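Long-range contact in uncharacterized protein lp_0118 (Lactobacillus plantarum, PDB 3K2Y), which is uncharacterised but carries a HIRAN domain and probably binds nucleic acid, possibly together with zinc: residues D9-V14 with R65-P70. Sequence-based numbering, arbitrary orientation.
Sequences DTVTVV and RYQNQP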
ATOM      1  N   ASP A   9      -5.563  22.346   4.265  1.00 31.38           N
ATOM      2  CA  ASP A   9      -6.855  21.942   3.733  1.00 30.62           C
ATOM      3  C   ASP A   9      -7.318  20.644   4.371  1.00 30.73           C
ATOM      4  O   ASP A   9      -6.640  20.093   5.236  1.00 32.25           O
ATOM      5  CB  ASP A   9      -6.786  21.777   2.216  1.00 31.06           C
ATOM      6  CG  ASP A   9      -8.012  22.338   1.519  1.00 32.46           C
ATOM      7  OD1 ASP A   9      -9.142  22.105   2.007  1.00 31.52           O
ATOM      8  OD2 ASP A   9      -7.843  23.009   0.480  1.00 34.00           O
ATOM      9  N   THR A  10      -8.477  20.160   3.942  1.00 29.87           N
ATOM     10  CA  THR A  10      -9.034  18.930   4.479  1.00 28.35           C
ATOM     11  C   THR A  10      -8.754  17.741   3.573  1.00 28.22           C
ATOM     12  O   THR A  10      -8.669  17.882   2.355  1.00 26.81           O
ATOM     13  CB  THR A  10     -10.556  19.049   4.669  1.00 29.17           C
ATOM     14  OG1 THR A  10     -11.156  19.487   3.446  1.00 29.20           O
ATOM     15  CG2 THR A  10     -10.878  20.036   5.772  1.00 31.21           C
ATOM     16  N   VAL A  11      -8.607  16.568   4.178  1.00 26.82           N
ATOM     17  CA  VAL A  11      -8.348  15.351   3.420  1.00 26.04           C
ATOM     18  C   VAL A  11      -9.143  14.191   4.003  1.00 25.71           C
ATOM     19  O   VAL A  11      -9.644  14.264   5.129  1.00 22.30           O
ATOM     20  CB  VAL A  11      -6.840  14.972   3.427  1.00 25.69           C
ATOM     21  CG1 VAL A  11      -6.018  16.069   2.774  1.00 25.30           C
ATOM     22  CG2 VAL A  11      -6.371  14.725   4.844  1.00 23.99           C
ATOM     23  N   THR A  12      -9.261  13.122   3.226  1.00 27.26           N
ATOM     24  CA  THR A  12      -9.984  11.939   3.666  1.00 28.06           C
ATOM     25  C   THR A  12      -8.973  10.837   3.940  1.00 28.10           C
ATOM     26  O   THR A  12      -7.956  10.736   3.254  1.00 26.19           O
ATOM     27  CB  THR A  12     -10.965  11.455   2.587  1.00 29.24           C
ATOM     28  OG1 THR A  12     -11.808  12.544   2.184  1.00 34.57           O
ATOM     29  CG2 THR A  12     -11.827  10.322   3.127  1.00 27.93           C
ATOM     30  N   VAL A  13      -9.251  10.020   4.950  1.00 29.46           N
ATOM     31  CA  VAL A  13      -8.363   8.922   5.303  1.00 31.00           C
ATOM     32  C   VAL A  13      -8.995   7.611   4.855  1.00 32.50           C
ATOM     33  O   VAL A  13     -10.055   7.221   5.344  1.00 33.02           O
ATOM     34  CB  VAL A  13      -8.106   8.866   6.823  1.00 30.03           C
ATOM     35  CG1 VAL A  13      -7.056   7.818   7.130  1.00 29.66           C
ATOM     36  CG2 VAL A  13      -7.657  10.226   7.330  1.00 32.49           C
ATOM     37  N   VAL A  14      -8.336   6.937   3.919  1.00 32.80           N
ATOM     38  CA  VAL A  14      -8.828   5.675   3.389  1.00 30.61           C
ATOM     39  C   VAL A  14      -7.968   4.508   3.856  1.00 32.07           C
ATOM     40  O   VAL A  14      -7.007   4.692   4.610  1.00 32.28           O
ATOM     41  CB  VAL A  14      -8.829   5.694   1.848  1.00 29.94           C
ATOM     42  CG1 VAL A  14      -9.697   6.832   1.347  1.00 27.75           C
ATOM     43  CG2 VAL A  14      -7.409   5.850   1.328  1.00 29.59           C
ATOM     44  N   ARG A  65      -5.255   8.839  -2.141  1.00 30.66           N
ATOM     45  CA  ARG A  65      -4.317   8.990  -3.256  1.00 33.25           C
ATOM     46  C   ARG A  65      -4.532  10.235  -4.118  1.00 34.31           C
ATOM     47  O   ARG A  65      -3.577  10.775  -4.683  1.00 33.87           O
ATOM     48  CB  ARG A  65      -4.354   7.738  -4.140  1.00 33.45           C
ATOM     49  CG  ARG A  65      -3.439   7.793  -5.354  1.00 38.02           C
ATOM     50  CD  ARG A  65      -3.433   6.470  -6.103  1.00 40.07           C
ATOM     51  NE  ARG A  65      -2.790   5.406  -5.333  1.00 43.52           N
ATOM     52  CZ  ARG A  65      -2.775   4.124  -5.689  1.00 45.71           C
ATOM     53  NH1 ARG A  65      -3.375   3.733  -6.807  1.00 45.61           N
ATOM     54  NH2 ARG A  65      -2.162   3.231  -4.927  1.00 45.57           N
ATOM     55  N   TYR A  66      -5.778  10.690  -4.221  1.00 34.27           N
ATOM     56  CA  TYR A  66      -6.080  11.879  -5.015  1.00 35.17           C
ATOM     57  C   TYR A  66      -5.869  13.170  -4.212  1.00 34.32           C
ATOM     58  O   TYR A  66      -6.302  14.245  -4.629  1.00 34.29           O
ATOM     59  CB  TYR A  66      -7.519  11.808  -5.537  1.00 35.54           C
ATOM     60  CG  TYR A  66      -8.552  11.689  -4.447  1.00 36.68           C
ATOM     61  CD1 TYR A  66      -9.128  12.822  -3.877  1.00 36.42           C
ATOM     62  CD2 TYR A  66      -8.923  10.439  -3.952  1.00 37.34           C
ATOM     63  CE1 TYR A  66     -10.047  12.715  -2.834  1.00 37.17           C
ATOM     64  CE2 TYR A  66      -9.838  10.319  -2.911  1.00 37.15           C
ATOM     65  CZ  TYR A  66     -10.394  11.459  -2.357  1.00 37.82           C
ATOM     66  OH  TYR A  66     -11.290  11.336  -1.321  1.00 40.86           O
ATOM     67  N   GLN A  67      -5.199  13.053  -3.067  1.00 33.80           N
ATOM     68  CA  GLN A  67      -4.910  14.199  -2.199  1.00 32.33           C
ATOM     69  C   GLN A  67      -3.478  14.073  -1.671  1.00 32.85           C
ATOM     70  O   GLN A  67      -3.044  14.843  -0.816  1.00 33.20           O
ATOM     71  CB  GLN A  67      -5.888  14.230  -1.015  1.00 30.80           C
ATOM     72  CG  GLN A  67      -7.349  14.160  -1.416  1.00 31.55           C
ATOM     73  CD  GLN A  67      -8.302  14.239  -0.238  1.00 31.05           C
ATOM     74  OE1 GLN A  67      -8.231  13.435   0.692  1.00 30.05           O
ATOM     75  NE2 GLN A  67      -9.207  15.211  -0.276  1.00 28.83           N
ATOM     76  N   ASN A  68      -2.759  13.092  -2.205  1.00 33.73           N
ATOM     77  CA  ASN A  68      -1.384  12.780  -1.819  1.00 34.04           C
ATOM     78  C   ASN A  68      -0.295  13.778  -2.186  1.00 34.05           C
ATOM     79  O   ASN A  68       0.302  14.410  -1.316  1.00 32.53           O
ATOM     80  CB  ASN A  68      -0.995  11.423  -2.409  1.00 32.64           C
ATOM     81  CG  ASN A  68      -0.988  10.336  -1.383  1.00 32.58           C
ATOM     82  OD1 ASN A  68      -0.910   9.154  -1.715  1.00 31.91           O
ATOM     83  ND2 ASN A  68      -1.056  10.726  -0.114  1.00 32.03           N
ATOM     84  N   GLN A  69      -0.029  13.864  -3.488  1.00 34.38           N
ATOM     85  CA  GLN A  69       1.000  14.722  -4.074  1.00 35.12           C
ATOM     86  C   GLN A  69       1.406  16.000  -3.341  1.00 32.76           C
ATOM     87  O   GLN A  69       2.556  16.134  -2.923  1.00 31.79           O
ATOM     88  CB  GLN A  69       0.605  15.074  -5.516  1.00 38.51           C
ATOM     89  CG  GLN A  69       1.407  16.207  -6.135  1.00 42.60           C
ATOM     90  CD  GLN A  69       0.530  17.179  -6.908  1.00 45.64           C
ATOM     91  OE1 GLN A  69      -0.140  16.800  -7.873  1.00 45.22           O
ATOM     92  NE2 GLN A  69       0.526  18.441  -6.483  1.00 46.40           N
ATOM     93  N   PRO A  70       0.474  16.953  -3.174  1.00 31.63           N
ATOM     94  CA  PRO A  70       0.779  18.220  -2.494  1.00 30.51           C
ATOM     95  C   PRO A  70       1.492  18.097  -1.148  1.00 29.04           C
ATOM     96  O   PRO A  70       2.596  18.612  -0.968  1.00 27.80           O
ATOM     97  CB  PRO A  70      -0.595  18.880  -2.350  1.00 29.62           C
ATOM     98  CG  PRO A  70      -1.377  18.307  -3.498  1.00 31.22           C
ATOM     99  CD  PRO A  70      -0.971  16.856  -3.453  1.00 31.21           C
TER
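Q67 reaches out from the turn after strand 59-63 and lays its amide against strand 4-14. Its CG stands anti to the carbonyl carbon (chi1 -52°) and the chain beyond runs extended, so the amide spans the gap to the backbone. There OE1 takes the N-H of T12 at 2.8 Å from T12 N, almost straight at 170°, the donor lying in the plane of the amide and meeting a lone pair. T12 also has a backbone hydrogen bond with A64, and V14 one with Y62, so Q67 sits just beyond this pairing; a glutamine suits the place because its long chain brings a carbonyl to the strand. The same OE1 lies 3.4 Å from V11 CB; V11, branched and apolar, is buried against I63, L99 and Y71. Y66, its CG between the backbone N and C (chi1 58°), slants across T12, its long ring carrying the hydroxyl to the compact, branched threonine: OH is 3.7 Å from T12 OG1, a loose contact. An alanine at Q67 would probably leave the T12 N-H without this acceptor and loosen the turn from the strand. Here a side-chain amide takes a place that a strand carbonyl might fill, joining the turn before helix 68-76 to the antiparallel barrel of the HIRAN domain.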